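Local coordinates for protein phytase (Citrobacter braakii, PDB 3ZHC) that belongs to branch 2 of the histidine phosphatase superfamily, in which an alpha/beta core built on a central sheet is joined to a mostly helical second domain, at residues B[38-44]-B[240-244]; B[76-80]-B[373-377]; B[232-236]-B[270-275]. The protein carries 2 engineered substitutions. All coordinates share one frame; numbering follows the deposited sequence. Where two conformers were deposited one is given.

How the interactions relate
Along the chain the segments come in the order 38-44, 76-80, 232-236, 240-244, 270-275 and 373-377, so interaction 3 is nested within the loop closed by interaction 2, while interaction 1 crosses both. Interaction 1 lies about 14 Å, centre to centre, from each of the others. Its loop touches helix 71-90 of interaction 2 through Gly40 on Val77 and Val41 on Leu76, and its helix, 231-247, is shared with interaction 3, where Glu240 packs against His271. Interactions 2 and 3 have centres about 23 Å apart and do not touch. The loop after strand 28-38 thus links packing on the sheet to the helical part of the molecule.

Interaction 1: B[38-44]-B[240-244]; sequences RHGVRAP and EIFLL. With FMT (formic acid), chain O.
Arg38 runs out fully extended with CG anti to the backbone N (chi1 -179°), and Glu240 leaves helix 231-247 with its CG placed likewise, then bends at chi2 (66°), which brings guanidinium and carboxylate together from opposite directions. The grip is end-on: NH1 and NH2 of Arg38 both donate to Glu240 OE2, at 3.0 and 2.8 Å, forming a salt bridge. OE2 sits in the guanidinium plane, but the two nitrogens reach it from one face of a carboxylate turned 38° away. Arg42 turns NH1 and NH2 of its guanidinium to a formic acid molecule, NH1 reaching O2 at 2.8 Å and NH2 reaching O1 at 3.2 Å, while NH1 also holds Ala43 O. Leu244 CD1 lies over one face of this guanidinium, 3.4 Å from NH1. Farther along, Pro44 CB meets Ile241 CD1 at 3.9 Å. Arg38 has further partners in Thr348 O, Asp346 and Asp325.

The loop carries the RHGxRxP signature of the histidine acid phosphatases. Salt bridges to three acids fix the extended Arg38 guanidinium in position, and the formic acid held by Arg42, probably from the crystallisation liquor, is consistent with a site suited to small anions.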
ATOM      1  N   ARG B  38       9.787 -19.381   5.375  1.00 11.66           N
ATOM      2  CA  ARG B  38      10.841 -18.675   6.044  1.00 11.49           C
ATOM      3  C   ARG B  38      10.937 -19.302   7.418  1.00 11.26           C
ATOM      4  O   ARG B  38       9.921 -19.741   8.002  1.00 11.11           O
ATOM      5  CB  ARG B  38      10.539 -17.171   6.223  1.00 11.53           C
ATOM      6  CG  ARG B  38      11.681 -16.393   6.911  1.00 11.48           C
ATOM      7  CD  ARG B  38      11.338 -15.002   7.258  1.00 11.38           C
ATOM      8  NE  ARG B  38      12.424 -14.371   8.006  1.00 11.27           N
ATOM      9  CZ  ARG B  38      12.370 -13.164   8.601  1.00 11.39           C
ATOM     10  NH1 ARG B  38      11.273 -12.394   8.545  1.00 11.24           N
ATOM     11  NH2 ARG B  38      13.439 -12.719   9.260  1.00 11.39           N
ATOM     12  N   HIS B  39      12.160 -19.352   7.934  1.00 10.99           N
ATOM     13  CA  HIS B  39      12.414 -19.768   9.306  1.00 10.74           C
ATOM     14  C   HIS B  39      11.582 -18.956  10.290  1.00 10.69           C
ATOM     15  O   HIS B  39      11.148 -17.828   9.981  1.00 10.62           O
ATOM     16  CB  HIS B  39      13.891 -19.594   9.649  1.00 10.64           C
ATOM     17  CG  HIS B  39      14.400 -18.210   9.395  1.00 10.54           C
ATOM     18  ND1 HIS B  39      14.098 -17.142  10.214  1.00 10.44           N
ATOM     19  CD2 HIS B  39      15.176 -17.717   8.407  1.00 10.38           C
ATOM     20  CE1 HIS B  39      14.672 -16.056   9.745  1.00 10.39           C
ATOM     21  NE2 HIS B  39      15.333 -16.375   8.650  1.00 10.55           N
ATOM     22  N   GLY B  40      11.368 -19.510  11.477  1.00 10.60           N
ATOM     23  CA  GLY B  40      10.608 -18.830  12.521  1.00 10.57           C
ATOM     24  C   GLY B  40      11.360 -17.671  13.160  1.00 10.59           C
ATOM     25  O   GLY B  40      12.443 -17.293  12.705  1.00 10.51           O
ATOM     26  N   VAL B  41      10.769 -17.118  14.225  1.00 10.75           N
ATOM     27  CA  VAL B  41      11.344 -15.981  14.969  1.00 10.86           C
ATOM     28  C   VAL B  41      12.735 -16.317  15.455  1.00 10.99           C
ATOM     29  O   VAL B  41      12.950 -17.360  16.072  1.00 11.05           O
ATOM     30  CB  VAL B  41      10.460 -15.549  16.183  1.00 10.88           C
ATOM     31  CG1 VAL B  41      11.169 -14.463  17.051  1.00 10.90           C
ATOM     32  CG2 VAL B  41       9.099 -15.062  15.710  1.00 10.61           C
ATOM     33  N   ARG B  42      13.676 -15.418  15.159  1.00 11.12           N
ATOM     34  CA  ARG B  42      15.080 -15.588  15.497  1.00 11.09           C
ATOM     35  C   ARG B  42      15.635 -14.352  16.142  1.00 11.16           C
ATOM     36  O   ARG B  42      15.034 -13.278  16.069  1.00 11.21           O
ATOM     37  CB  ARG B  42      15.898 -15.878  14.227  1.00 11.02           C
ATOM     38  CG  ARG B  42      15.725 -14.822  13.099  1.00 11.27           C
ATOM     39  CD  ARG B  42      16.885 -14.790  12.155  1.00 11.87           C
ATOM     40  NE  ARG B  42      16.741 -13.740  11.126  1.00 11.87           N
ATOM     41  CZ  ARG B  42      16.982 -12.432  11.298  1.00 11.86           C
ATOM     42  NH1 ARG B  42      17.395 -11.923  12.488  1.00 11.88           N
ATOM     43  NH2 ARG B  42      16.808 -11.609  10.268  1.00 12.21           N
ATOM     44  N   ALA B  43      16.800 -14.500  16.763  1.00 11.38           N
ATOM     45  CA  ALA B  43      17.538 -13.376  17.309  1.00 11.53           C
ATOM     46  C   ALA B  43      18.125 -12.590  16.151  1.00 11.84           C
ATOM     47  O   ALA B  43      18.233 -13.129  15.032  1.00 11.62           O
ATOM     48  CB  ALA B  43      18.656 -13.851  18.246  1.00 11.41           C
ATOM     49  N   PRO B  44      18.500 -11.305  16.391  1.00 12.31           N
ATOM     50  CA  PRO B  44      19.129 -10.517  15.357  1.00 12.72           C
ATOM     51  C   PRO B  44      20.319 -11.220  14.702  1.00 13.23           C
ATOM     52  O   PRO B  44      21.022 -11.994  15.350  1.00 13.27           O
ATOM     53  CB  PRO B  44      19.605  -9.262  16.102  1.00 12.73           C
ATOM     54  CG  PRO B  44      18.643  -9.100  17.203  1.00 12.52           C
ATOM     55  CD  PRO B  44      18.227 -10.496  17.593  1.00 12.32           C
ATOM     56  N   GLU B 240      13.551  -4.729  11.158  1.00  9.51           N
ATOM     57  CA  GLU B 240      13.310  -6.171  11.299  1.00  9.48           C
ATOM     58  C   GLU B 240      13.542  -6.594  12.750  1.00  9.49           C
ATOM     59  O   GLU B 240      12.789  -7.417  13.282  1.00  9.41           O
ATOM     60  CB  GLU B 240      14.188  -6.976  10.337  1.00  9.38           C
ATOM     61  CG  GLU B 240      14.073  -8.508  10.439  1.00  9.41           C
ATOM     62  CD  GLU B 240      12.689  -9.097  10.041  1.00  9.40           C
ATOM     63  OE1 GLU B 240      11.806  -8.363   9.513  1.00  9.09           O
ATOM     64  OE2 GLU B 240      12.513 -10.318  10.257  1.00  8.64           O
ATOM     65  N   ILE B 241      14.583  -6.029  13.386  1.00  9.51           N
ATOM     66  CA  ILE B 241      14.873  -6.334  14.801  1.00  9.50           C
ATOM     67  C   ILE B 241      13.657  -5.931  15.665  1.00  9.52           C
ATOM     68  O   ILE B 241      13.235  -6.701  16.527  1.00  9.44           O
ATOM     69  CB  ILE B 241      16.195  -5.700  15.310  1.00  9.35           C
ATOM     70  CG1 ILE B 241      17.390  -6.344  14.611  1.00  9.66           C
ATOM     71  CG2 ILE B 241      16.343  -5.877  16.826  1.00  9.17           C
ATOM     72  CD1 ILE B 241      18.731  -5.687  14.894  1.00  9.05           C
ATOM     73  N   PHE B 242      13.090  -4.759  15.415  1.00  9.55           N
ATOM     74  CA  PHE B 242      11.889  -4.344  16.179  1.00  9.80           C
ATOM     75  C   PHE B 242      10.735  -5.337  15.995  1.00  9.71           C
ATOM     76  O   PHE B 242      10.084  -5.696  16.976  1.00  9.72           O
ATOM     77  CB  PHE B 242      11.434  -2.927  15.845  1.00  9.77           C
ATOM     78  CG  PHE B 242      12.475  -1.853  16.114  1.00 10.24           C
ATOM     79  CD1 PHE B 242      13.308  -1.898  17.246  1.00 10.67           C
ATOM     80  CD2 PHE B 242      12.600  -0.761  15.234  1.00 10.91           C
ATOM     81  CE1 PHE B 242      14.258  -0.886  17.485  1.00 11.03           C
ATOM     82  CE2 PHE B 242      13.548   0.254  15.468  1.00 11.19           C
ATOM     83  CZ  PHE B 242      14.375   0.190  16.587  1.00 11.36           C
ATOM     84  N   LEU B 243      10.503  -5.776  14.749  1.00  9.71           N
ATOM     85  CA  LEU B 243       9.473  -6.790  14.450  1.00  9.90           C
ATOM     86  C   LEU B 243       9.749  -8.071  15.203  1.00  9.92           C
ATOM     87  O   LEU B 243       8.846  -8.636  15.808  1.00  9.68           O
ATOM     88  CB  LEU B 243       9.407  -7.115  12.956  1.00  9.90           C
ATOM     89  CG  LEU B 243       8.230  -8.028  12.541  1.00 10.25           C
ATOM     90  CD1 LEU B 243       7.103  -7.202  11.917  1.00  9.96           C
ATOM     91  CD2 LEU B 243       8.687  -9.137  11.594  1.00  9.84           C
ATOM     92  N   LEU B 244      11.010  -8.528  15.148  1.00 10.20           N
ATOM     93  CA  LEU B 244      11.444  -9.751  15.876  1.00 10.41           C
ATOM     94  C   LEU B 244      11.228  -9.628  17.396  1.00 10.89           C
ATOM     95  O   LEU B 244      10.730 -10.570  18.030  1.00 10.50           O
ATOM     96  CB  LEU B 244      12.892 -10.087  15.554  1.00 10.32           C
ATOM     97  CG  LEU B 244      13.118 -10.579  14.098  1.00 10.07           C
ATOM     98  CD1 LEU B 244      14.616 -10.500  13.703  1.00 10.01           C
ATOM     99  CD2 LEU B 244      12.562 -11.983  13.875  1.00  8.87           C
TER
HETATM  100  C   FMT O1413      18.082  -8.394  11.559  1.00 21.17           C
HETATM  101  O1  FMT O1413      17.521  -8.545  10.463  1.00 21.39           O
HETATM  102  O2  FMT O1413      18.329  -9.337  12.306  1.00 20.95           O

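Interaction 2: B[76-80]-B[373-377]; sequences LVSEL and FVYQT
Where helix 71-90 packs against the central mixed sheet, Leu76 and Leu80, one turn apart, receive the side chain of Gln376, the residue that follows the end of strand 366-375. Gln376 reaches across with its amide: NE2 donates to the backbone oxygen of Leu76 at 2.9 Å, with an N-H...O angle of 143°. The donor stands 32° out of that carbonyl's plane. Leu76 O is also the acceptor of the helix's own bond from Leu80 N, which is weak here at 3.4 Å, so the glutamine adds a second donor to this carbonyl.

Carbons of the helix also pack on the amide. The methyl CD1 of Leu80 touches Gln376 OE1 at 3.6 Å, and its other methyl, CD2, lies 3.9 Å from Gln376 CG. Leu76 CD2 and Glu79 CB each come to 3.8 Å from NE2, closing round the nitrogen from the helix side. A bend in the glutamine chain at chi2 (144°) turns the amide in among them. Deeper along the strand, Leu80 CD2 meets Val374 CG1 at 4.3 Å, a looser apolar touch.

Glu79 gives only its CB here, since its carboxylate leads away to Leu387 N. On the strand side Tyr375 points away from the helix, its OH held by Pro342 O, and Thr377 serves as N-cap of helix 378-382. Gln376, just past the strand end, thus ties helix to strand, and a helix laid on one face of the central sheet is typical of the layered alpha/beta core of histidine phosphatases.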
ATOM      1  N   LEU B  76       5.754 -21.006  17.578  1.00 16.82           N
ATOM      2  CA  LEU B  76       4.908 -20.315  16.580  1.00 16.65           C
ATOM      3  C   LEU B  76       4.835 -21.082  15.242  1.00 16.50           C
ATOM      4  O   LEU B  76       3.777 -21.120  14.614  1.00 16.32           O
ATOM      5  CB  LEU B  76       5.388 -18.873  16.354  1.00 16.63           C
ATOM      6  CG  LEU B  76       5.136 -17.932  17.538  1.00 16.54           C
ATOM      7  CD1 LEU B  76       5.926 -16.657  17.400  1.00 16.12           C
ATOM      8  CD2 LEU B  76       3.602 -17.645  17.692  1.00 16.42           C
ATOM      9  N   VAL B  77       5.953 -21.683  14.815  1.00 16.45           N
ATOM     10  CA  VAL B  77       5.949 -22.515  13.588  1.00 16.46           C
ATOM     11  C   VAL B  77       5.096 -23.798  13.822  1.00 16.50           C
ATOM     12  O   VAL B  77       4.402 -24.243  12.908  1.00 16.60           O
ATOM     13  CB  VAL B  77       7.367 -22.857  13.077  1.00 16.42           C
ATOM     14  CG1 VAL B  77       7.300 -23.824  11.884  1.00 16.33           C
ATOM     15  CG2 VAL B  77       8.133 -21.580  12.685  1.00 15.94           C
ATOM     16  N   SER B  78       5.151 -24.370  15.041  1.00 16.55           N
ATOM     17  CA  SER B  78       4.339 -25.566  15.377  0.50 16.60           C
ATOM     18  C   SER B  78       2.845 -25.239  15.290  1.00 16.58           C
ATOM     19  O   SER B  78       2.058 -26.083  14.917  1.00 16.53           O
ATOM     20  CB  SER B  78       4.705 -26.141  16.760  0.50 16.62           C
ATOM     21  OG  SER B  78       4.353 -25.254  17.811  0.50 16.75           O
ATOM     22  N   GLU B  79       2.470 -23.993  15.640  1.00 16.65           N
ATOM     23  CA  GLU B  79       1.077 -23.535  15.485  1.00 16.82           C
ATOM     24  C   GLU B  79       0.644 -23.545  14.016  1.00 16.94           C
ATOM     25  O   GLU B  79      -0.488 -23.910  13.717  1.00 16.83           O
ATOM     26  CB  GLU B  79       0.858 -22.125  16.077  1.00 16.85           C
ATOM     27  CG  GLU B  79       0.847 -22.074  17.602  1.00 17.28           C
ATOM     28  CD  GLU B  79      -0.291 -22.875  18.221  1.00 17.68           C
ATOM     29  OE1 GLU B  79      -1.322 -23.113  17.548  1.00 18.20           O
ATOM     30  OE2 GLU B  79      -0.148 -23.269  19.381  1.00 18.60           O
ATOM     31  N   LEU B  80       1.545 -23.134  13.109  1.00 17.11           N
ATOM     32  CA  LEU B  80       1.275 -23.226  11.665  1.00 17.43           C
ATOM     33  C   LEU B  80       1.205 -24.698  11.236  1.00 17.86           C
ATOM     34  O   LEU B  80       0.329 -25.065  10.477  1.00 17.80           O
ATOM     35  CB  LEU B  80       2.315 -22.458  10.826  1.00 17.19           C
ATOM     36  CG  LEU B  80       2.278 -20.933  10.953  1.00 17.03           C
ATOM     37  CD1 LEU B  80       3.407 -20.327  10.186  1.00 16.23           C
ATOM     38  CD2 LEU B  80       0.913 -20.349  10.481  1.00 16.08           C
ATOM     39  N   PHE B 373      -0.271 -17.268   0.424  1.00 18.55           N
ATOM     40  CA  PHE B 373       0.706 -16.924   1.456  1.00 18.13           C
ATOM     41  C   PHE B 373       0.044 -17.122   2.816  1.00 17.75           C
ATOM     42  O   PHE B 373      -0.886 -16.409   3.145  1.00 17.48           O
ATOM     43  CB  PHE B 373       1.292 -15.509   1.323  1.00 18.07           C
ATOM     44  CG  PHE B 373       2.607 -15.360   2.061  1.00 17.60           C
ATOM     45  CD1 PHE B 373       2.635 -15.067   3.411  1.00 16.96           C
ATOM     46  CD2 PHE B 373       3.830 -15.556   1.390  1.00 17.39           C
ATOM     47  CE1 PHE B 373       3.866 -14.951   4.091  1.00 16.93           C
ATOM     48  CE2 PHE B 373       5.051 -15.443   2.065  1.00 16.74           C
ATOM     49  CZ  PHE B 373       5.068 -15.141   3.407  1.00 16.44           C
ATOM     50  N   VAL B 374       0.539 -18.109   3.583  1.00 17.46           N
ATOM     51  CA  VAL B 374       0.026 -18.427   4.936  1.00 17.26           C
ATOM     52  C   VAL B 374       1.016 -17.880   5.982  1.00 17.12           C
ATOM     53  O   VAL B 374       2.225 -18.128   5.895  1.00 17.16           O
ATOM     54  CB  VAL B 374      -0.206 -19.937   5.112  1.00 17.22           C
ATOM     55  CG1 VAL B 374      -0.651 -20.261   6.520  1.00 17.18           C
ATOM     56  CG2 VAL B 374      -1.236 -20.419   4.107  1.00 17.22           C
ATOM     57  N   TYR B 375       0.482 -17.145   6.961  1.00 16.88           N
ATOM     58  CA  TYR B 375       1.281 -16.429   7.949  1.00 16.68           C
ATOM     59  C   TYR B 375       0.489 -16.174   9.232  1.00 16.73           C
ATOM     60  O   TYR B 375      -0.711 -16.426   9.283  1.00 16.83           O
ATOM     61  CB  TYR B 375       1.682 -15.080   7.365  1.00 16.57           C
ATOM     62  CG  TYR B 375       0.496 -14.119   7.246  1.00 16.35           C
ATOM     63  CD1 TYR B 375      -0.491 -14.282   6.234  1.00 16.07           C
ATOM     64  CD2 TYR B 375       0.341 -13.058   8.154  1.00 15.90           C
ATOM     65  CE1 TYR B 375      -1.594 -13.391   6.142  1.00 16.11           C
ATOM     66  CE2 TYR B 375      -0.753 -12.166   8.069  1.00 15.99           C
ATOM     67  CZ  TYR B 375      -1.709 -12.334   7.072  1.00 15.77           C
ATOM     68  OH  TYR B 375      -2.746 -11.472   7.005  1.00 15.93           O
ATOM     69  N   GLN B 376       1.183 -15.666  10.252  1.00 16.67           N
ATOM     70  CA  GLN B 376       0.569 -15.218  11.500  1.00 16.69           C
ATOM     71  C   GLN B 376       0.680 -13.737  11.573  1.00 16.89           C
ATOM     72  O   GLN B 376       1.743 -13.172  11.232  1.00 16.91           O
ATOM     73  CB  GLN B 376       1.284 -15.813  12.699  1.00 16.68           C
ATOM     74  CG  GLN B 376       1.015 -17.314  12.892  1.00 16.43           C
ATOM     75  CD  GLN B 376       2.215 -18.063  13.394  1.00 15.96           C
ATOM     76  OE1 GLN B 376       3.285 -17.948  12.832  1.00 15.92           O
ATOM     77  NE2 GLN B 376       2.039 -18.855  14.453  1.00 15.71           N
ATOM     78  N   THR B 377      -0.394 -13.071  12.019  1.00 17.08           N
ATOM     79  CA  THR B 377      -0.344 -11.632  12.265  1.00 17.35           C
ATOM     80  C   THR B 377       0.647 -11.375  13.404  1.00 17.59           C
ATOM     81  O   THR B 377       0.955 -12.290  14.191  1.00 17.73           O
ATOM     82  CB  THR B 377      -1.726 -11.028  12.619  1.00 17.31           C
ATOM     83  OG1 THR B 377      -2.264 -11.671  13.773  1.00 17.30           O
ATOM     84  CG2 THR B 377      -2.706 -11.190  11.456  1.00 17.30           C
TER

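Interaction 3: B[232-236]-B[270-275]; sequences WSLSS and LHNAQF
Trp232 and Leu270 meet at about a right angle, the indole turned so that the rim of its six-membered ring faces helix 260-280. Leu270 O lies at that rim, near the ring plane and 3.5 Å from Trp232 CZ3. The neighbouring ring carbon, CH2, touches Leu270 CD2 at 3.9 Å, and the methyl of Ala273 comes obliquely to the same corner of the ring. The other methyl of Leu270, CD1, rests on the CB of Ser235, one turn down the tryptophan's helix.

The polar half of the contact belongs to His271 and Ser236. With CG anti to its backbone N (chi1 169°), the histidine swings its imidazole alongside the serine, and ND1 donates to Ser236 O at 3.2 Å with an N-H...O angle of 146°. The oxygen is tilted somewhat from the imidazole plane. A second, weak bond runs from ND1 to Ser236 OG at 3.3 Å, so one N-H is divided between the carbonyl and the hydroxyl of one residue. Phe275 lies across a face of His271, its CD1 3.7 Å above the imidazole plane and shifted toward the rim, while Ser236 OG sits at the edge of the phenyl ring.

Segments 232-236 and 270-275 cross at -124°, their axes 8.4 Å apart at closest, a fairly close approach probably helped by the small Ser236 where the backbones come nearest to each other (its CA is 3.9 Å from the CA of His271). Behind the tryptophan, Phe185 and Tyr181 meet the indole edge-to-face and NE1 is hydrogen-bonded to Thr178 OG1. Helix 182-192 also covers Ser235 and Leu270, whereas His271 and Phe275 lean on Asp325 at the start of helix 325-335.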
ATOM      1  N   TRP B 232      20.076   2.672   4.220  1.00 12.68           N
ATOM      2  CA  TRP B 232      19.148   1.639   3.683  1.00 12.52           C
ATOM      3  C   TRP B 232      19.344   0.221   4.296  1.00 12.23           C
ATOM      4  O   TRP B 232      18.387  -0.341   4.845  1.00 12.45           O
ATOM      5  CB  TRP B 232      19.178   1.610   2.131  1.00 12.54           C
ATOM      6  CG  TRP B 232      18.247   2.598   1.581  1.00 12.69           C
ATOM      7  CD1 TRP B 232      18.545   3.803   1.040  1.00 12.86           C
ATOM      8  CD2 TRP B 232      16.835   2.475   1.547  1.00 13.02           C
ATOM      9  NE1 TRP B 232      17.388   4.447   0.654  1.00 13.31           N
ATOM     10  CE2 TRP B 232      16.323   3.647   0.957  1.00 13.15           C
ATOM     11  CE3 TRP B 232      15.942   1.482   1.957  1.00 13.04           C
ATOM     12  CZ2 TRP B 232      14.948   3.853   0.760  1.00 13.35           C
ATOM     13  CZ3 TRP B 232      14.571   1.690   1.760  1.00 13.50           C
ATOM     14  CH2 TRP B 232      14.096   2.864   1.170  1.00 13.27           C
ATOM     15  N   SER B 233      20.548  -0.340   4.212  1.00 11.91           N
ATOM     16  CA  SER B 233      20.822  -1.677   4.831  1.00 11.66           C
ATOM     17  C   SER B 233      20.606  -1.665   6.347  1.00 11.45           C
ATOM     18  O   SER B 233      19.977  -2.574   6.886  1.00 11.55           O
ATOM     19  CB  SER B 233      22.236  -2.167   4.512  1.00 11.65           C
ATOM     20  OG  SER B 233      22.565  -3.334   5.273  1.00 11.78           O
ATOM     21  N   LEU B 234      21.129  -0.636   7.020  1.00 11.11           N
ATOM     22  CA  LEU B 234      20.979  -0.500   8.474  1.00 10.90           C
ATOM     23  C   LEU B 234      19.499  -0.498   8.870  1.00 10.80           C
ATOM     24  O   LEU B 234      19.078  -1.288   9.714  1.00 10.71           O
ATOM     25  CB  LEU B 234      21.676   0.781   8.995  1.00 10.75           C
ATOM     26  CG  LEU B 234      21.630   1.063  10.526  1.00 10.50           C
ATOM     27  CD1 LEU B 234      22.261  -0.072  11.298  1.00  9.95           C
ATOM     28  CD2 LEU B 234      22.293   2.429  10.882  1.00  9.68           C
ATOM     29  N   SER B 235      18.725   0.390   8.243  1.00 10.90           N
ATOM     30  CA  SER B 235      17.271   0.515   8.516  1.00 10.93           C
ATOM     31  C   SER B 235      16.507  -0.782   8.293  1.00 10.88           C
ATOM     32  O   SER B 235      15.599  -1.091   9.051  1.00 10.88           O
ATOM     33  CB  SER B 235      16.684   1.609   7.668  1.00 11.06           C
ATOM     34  OG  SER B 235      17.283   2.856   8.029  1.00 11.93           O
ATOM     35  N   SER B 236      16.893  -1.532   7.244  1.00 10.88           N
ATOM     36  CA  SER B 236      16.315  -2.839   6.952  1.00 10.79           C
ATOM     37  C   SER B 236      16.565  -3.791   8.115  1.00 10.74           C
ATOM     38  O   SER B 236      15.658  -4.531   8.536  1.00 10.84           O
ATOM     39  CB  SER B 236      16.901  -3.412   5.654  1.00 10.84           C
ATOM     40  OG  SER B 236      16.260  -4.618   5.273  1.00 10.75           O
ATOM     41  N   LEU B 270      10.765   0.261   5.024  1.00 11.38           N
ATOM     42  CA  LEU B 270      12.193   0.362   4.724  1.00 11.27           C
ATOM     43  C   LEU B 270      12.793  -1.018   4.463  1.00 11.07           C
ATOM     44  O   LEU B 270      13.507  -1.207   3.475  1.00 11.17           O
ATOM     45  CB  LEU B 270      12.935   1.099   5.859  1.00 11.28           C
ATOM     46  CG  LEU B 270      12.472   2.567   6.059  1.00 11.49           C
ATOM     47  CD1 LEU B 270      13.121   3.232   7.301  1.00 11.09           C
ATOM     48  CD2 LEU B 270      12.739   3.379   4.793  1.00 11.50           C
ATOM     49  N   HIS B 271      12.480  -1.964   5.355  1.00 10.90           N
ATOM     50  CA  HIS B 271      12.890  -3.368   5.240  1.00 10.66           C
ATOM     51  C   HIS B 271      12.328  -4.014   3.963  1.00 10.63           C
ATOM     52  O   HIS B 271      13.081  -4.648   3.194  1.00 10.42           O
ATOM     53  CB  HIS B 271      12.454  -4.157   6.508  1.00 10.47           C
ATOM     54  CG  HIS B 271      12.595  -5.640   6.390  1.00 10.20           C
ATOM     55  ND1 HIS B 271      13.768  -6.300   6.662  1.00 10.15           N
ATOM     56  CD2 HIS B 271      11.705  -6.592   6.031  1.00 10.48           C
ATOM     57  CE1 HIS B 271      13.599  -7.594   6.472  1.00 10.61           C
ATOM     58  NE2 HIS B 271      12.354  -7.799   6.087  1.00 10.59           N
ATOM     59  N   ASN B 272      11.017  -3.848   3.756  1.00 10.62           N
ATOM     60  CA  ASN B 272      10.319  -4.400   2.582  1.00 10.65           C
ATOM     61  C   ASN B 272      10.834  -3.824   1.281  1.00 10.79           C
ATOM     62  O   ASN B 272      10.956  -4.546   0.325  1.00 10.85           O
ATOM     63  CB  ASN B 272       8.799  -4.188   2.682  1.00 10.52           C
ATOM     64  CG  ASN B 272       8.151  -5.040   3.766  1.00 10.38           C
ATOM     65  OD1 ASN B 272       8.520  -6.198   3.986  1.00  9.62           O
ATOM     66  ND2 ASN B 272       7.169  -4.469   4.443  1.00 10.64           N
ATOM     67  N   ALA B 273      11.133  -2.512   1.270  1.00 11.08           N
ATOM     68  CA  ALA B 273      11.704  -1.837   0.096  1.00 11.18           C
ATOM     69  C   ALA B 273      13.131  -2.266  -0.189  1.00 11.43           C
ATOM     70  O   ALA B 273      13.511  -2.353  -1.344  1.00 11.43           O
ATOM     71  CB  ALA B 273      11.617  -0.295   0.243  1.00 11.14           C
ATOM     72  N   GLN B 274      13.937  -2.534   0.854  1.00 11.78           N
ATOM     73  CA  GLN B 274      15.330  -2.966   0.604  0.50 11.86           C
ATOM     74  C   GLN B 274      15.317  -4.396   0.024  1.00 11.96           C
ATOM     75  O   GLN B 274      16.080  -4.685  -0.914  1.00 12.03           O
ATOM     76  CB  GLN B 274      16.226  -2.861   1.828  0.50 11.90           C
ATOM     77  CG  GLN B 274      17.646  -2.435   1.421  0.50 12.08           C
ATOM     78  CD  GLN B 274      18.693  -3.225   2.094  0.50 12.13           C
ATOM     79  OE1 GLN B 274      19.888  -2.961   1.943  0.50 12.19           O
ATOM     80  NE2 GLN B 274      18.271  -4.230   2.849  0.50 12.04           N
ATOM     81  N   PHE B 275      14.450  -5.264   0.553  1.00 12.10           N
ATOM     82  CA  PHE B 275      14.260  -6.632   0.013  1.00 12.30           C
ATOM     83  C   PHE B 275      13.689  -6.599  -1.429  1.00 12.39           C
ATOM     84  O   PHE B 275      14.010  -7.448  -2.248  1.00 12.11           O
ATOM     85  CB  PHE B 275      13.366  -7.489   0.950  1.00 12.34           C
ATOM     86  CG  PHE B 275      14.142  -8.242   1.992  1.00 12.70           C
ATOM     87  CD1 PHE B 275      14.878  -7.567   2.942  1.00 13.34           C
ATOM     88  CD2 PHE B 275      14.151  -9.628   2.005  1.00 12.94           C
ATOM     89  CE1 PHE B 275      15.627  -8.281   3.926  1.00 13.58           C
ATOM     90  CE2 PHE B 275      14.864 -10.326   2.946  1.00 13.35           C
ATOM     91  CZ  PHE B 275      15.616  -9.643   3.923  1.00 13.35           C
TER